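Local structure of member of s1p family of ribosomal proteins (Pyrococcus furiosus, 5YH1) at residues P22-F27 and A207-P212. The protein is a DHH-family protein, of which this chain is the manganese-binding DHH part, and probably acts as an exonuclease on nucleic acid. Residues are numbered along the deposited sequence; the frame is centred on the assembly and turned at random.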
loop_
_atom_site.group_PDB
_atom_site.type_symbol
_atom_site.label_atom_id
_atom_site.label_comp_id
_atom_site.label_asym_id
_atom_site.label_seq_id
_atom_site.Cartn_x
_atom_site.Cartn_y
_atom_site.Cartn_z
ATOM N N PRO A 22 -28.796 -19.302 22.489
ATOM C CA PRO A 22 -28.411 -20.515 21.767
ATOM C C PRO A 22 -28.860 -21.790 22.493
ATOM O O PRO A 22 -28.991 -21.788 23.717
ATOM C CB PRO A 22 -26.887 -20.430 21.754
ATOM C CG PRO A 22 -26.560 -19.725 23.026
ATOM C CD PRO A 22 -27.681 -18.749 23.278
ATOM N N SER A 23 -29.083 -22.859 21.733
ATOM C CA SER A 23 -29.296 -24.183 22.305
ATOM C C SER A 23 -27.993 -24.711 22.878
ATOM O O SER A 23 -26.907 -24.362 22.412
ATOM C CB SER A 23 -29.760 -25.164 21.234
ATOM O OG SER A 23 -30.873 -24.656 20.544
ATOM N N ASP A 24 -28.104 -25.572 23.880
ATOM C CA ASP A 24 -26.942 -26.264 24.401
ATOM C C ASP A 24 -26.668 -27.467 23.506
ATOM O O ASP A 24 -27.225 -28.534 23.721
ATOM C CB ASP A 24 -27.171 -26.696 25.847
ATOM C CG ASP A 24 -25.948 -27.331 26.458
ATOM O OD1 ASP A 24 -25.003 -27.677 25.705
ATOM O OD2 ASP A 24 -25.925 -27.486 27.692
ATOM N N VAL A 25 -25.815 -27.278 22.499
ATOM C CA VAL A 25 -25.475 -28.340 21.544
ATOM C C VAL A 25 -24.226 -29.137 21.937
ATOM O O VAL A 25 -23.721 -29.930 21.151
ATOM C CB VAL A 25 -25.278 -27.774 20.119
ATOM C CG1 VAL A 25 -26.583 -27.200 19.603
ATOM C CG2 VAL A 25 -24.179 -26.717 20.086
ATOM N N GLY A 26 -23.722 -28.926 23.143
ATOM C CA GLY A 26 -22.528 -29.624 23.587
ATOM C C GLY A 26 -21.315 -29.263 22.745
ATOM O O GLY A 26 -21.218 -28.138 22.233
ATOM N N PHE A 27 -20.394 -30.224 22.617
ATOM C CA PHE A 27 -19.146 -30.052 21.880
ATOM C C PHE A 27 -18.844 -31.258 20.994
ATOM O O PHE A 27 -19.435 -32.320 21.162
ATOM C CB PHE A 27 -18.002 -29.836 22.854
ATOM C CG PHE A 27 -18.185 -28.642 23.733
ATOM C CD1 PHE A 27 -18.199 -27.367 23.191
ATOM C CD2 PHE A 27 -18.346 -28.791 25.103
ATOM C CE1 PHE A 27 -18.362 -26.253 23.999
ATOM C CE2 PHE A 27 -18.515 -27.690 25.914
ATOM C CZ PHE A 27 -18.522 -26.413 25.364
ATOM N N ALA A 207 -19.229 -21.392 16.630
ATOM C CA ALA A 207 -20.035 -21.405 15.407
ATOM C C ALA A 207 -21.205 -22.388 15.484
ATOM O O ALA A 207 -22.287 -22.109 14.974
ATOM C CB ALA A 207 -19.171 -21.717 14.194
ATOM N N ARG A 208 -20.981 -23.539 16.108
ATOM C CA ARG A 208 -22.039 -24.539 16.284
ATOM C C ARG A 208 -23.169 -24.004 17.175
ATOM O O ARG A 208 -24.341 -24.275 16.915
ATOM C CB ARG A 208 -21.468 -25.846 16.858
ATOM C CG ARG A 208 -20.564 -26.602 15.892
ATOM C CD ARG A 208 -19.912 -27.827 16.529
ATOM N NE ARG A 208 -20.927 -28.701 17.122
ATOM C CZ ARG A 208 -21.248 -28.746 18.417
ATOM N NH1 ARG A 208 -20.612 -28.017 19.326
ATOM N NH2 ARG A 208 -22.218 -29.549 18.810
ATOM N N TYR A 209 -22.823 -23.241 18.210
ATOM C CA TYR A 209 -23.837 -22.585 19.034
ATOM C C TYR A 209 -24.558 -21.458 18.290
ATOM O O TYR A 209 -25.754 -21.248 18.488
ATOM C CB TYR A 209 -23.237 -22.062 20.335
ATOM C CG TYR A 209 -22.956 -23.156 21.340
ATOM C CD1 TYR A 209 -21.825 -23.949 21.228
ATOM C CD2 TYR A 209 -23.824 -23.406 22.400
ATOM C CE1 TYR A 209 -21.546 -24.946 22.141
ATOM C CE2 TYR A 209 -23.552 -24.406 23.320
ATOM C CZ TYR A 209 -22.413 -25.181 23.177
ATOM O OH TYR A 209 -22.121 -26.186 24.072
ATOM N N ILE A 210 -23.841 -20.738 17.428
ATOM C CA ILE A 210 -24.467 -19.694 16.628
ATOM C C ILE A 210 -25.483 -20.308 15.681
ATOM O O ILE A 210 -26.599 -19.808 15.569
ATOM C CB ILE A 210 -23.428 -18.873 15.823
ATOM C CG1 ILE A 210 -22.598 -18.012 16.772
ATOM C CG2 ILE A 210 -24.116 -17.986 14.793
ATOM C CD1 ILE A 210 -21.296 -17.527 16.180
ATOM N N ASN A 211 -25.090 -21.380 14.994
ATOM C CA ASN A 211 -25.934 -21.989 13.973
ATOM C C ASN A 211 -25.711 -23.505 13.884
ATOM O O ASN A 211 -24.905 -23.974 13.081
ATOM C CB ASN A 211 -25.678 -21.321 12.614
ATOM C CG ASN A 211 -26.655 -21.769 11.549
ATOM O OD1 ASN A 211 -27.516 -22.608 11.794
ATOM N ND2 ASN A 211 -26.525 -21.212 10.359
ATOM N N PRO A 212 -26.442 -24.283 14.702
ATOM C CA PRO A 212 -26.235 -25.739 14.710
ATOM C C PRO A 212 -26.329 -26.430 13.344
ATOM O O PRO A 212 -25.724 -27.472 13.163
ATOM C CB PRO A 212 -27.321 -26.240 15.674
ATOM C CG PRO A 212 -27.542 -25.096 16.605
ATOM C CD PRO A 212 -27.395 -23.861 15.748
HETATM O O HOH W 1 -28.349 -22.391 18.949
#
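Arg208 and Tyr209, on the last turn of helix 199-210 in the DHH domain, grip the loop that joins helices 2-20 and 32-53. Gly26 and Val25 offer backbone carbonyls to the Arg208 guanidinium, and both oxygens lie in its plane. Arg208 NH1 meets Gly26 O at 3.0 Å in a nearly straight bond (174°). The bond from Arg208 NH2 to Val25 O, 2.8 Å, is more bent (151°). Both nitrogens sit above the carbonyl planes. Glu205 and Glu215 form salt bridges with NH1 and NE of Arg208, which probably balance its charge. Gly26 O also takes a weak hydrogen bond from Tyr209 OH, so two side chains share this acceptor. Asp24 closes an Asx turn: its CG is anti to the backbone N (chi1 -176°), and Gly26 N donates to Asp24 OD1 at 3.1 Å. Lys38 of helix 32-53 forms a salt bridge with the same oxygen. One water links Ser23 N to Tyr209 O, near the helix end. Val25 CG1 makes an apolar contact with Pro212 CG. Tyr209 OH lies over one face of the Phe27 ring, toward the rim. Val25 CG2 makes a CH-pi contact with the Tyr209 ring, 3.7 Å from its centroid and over its centre.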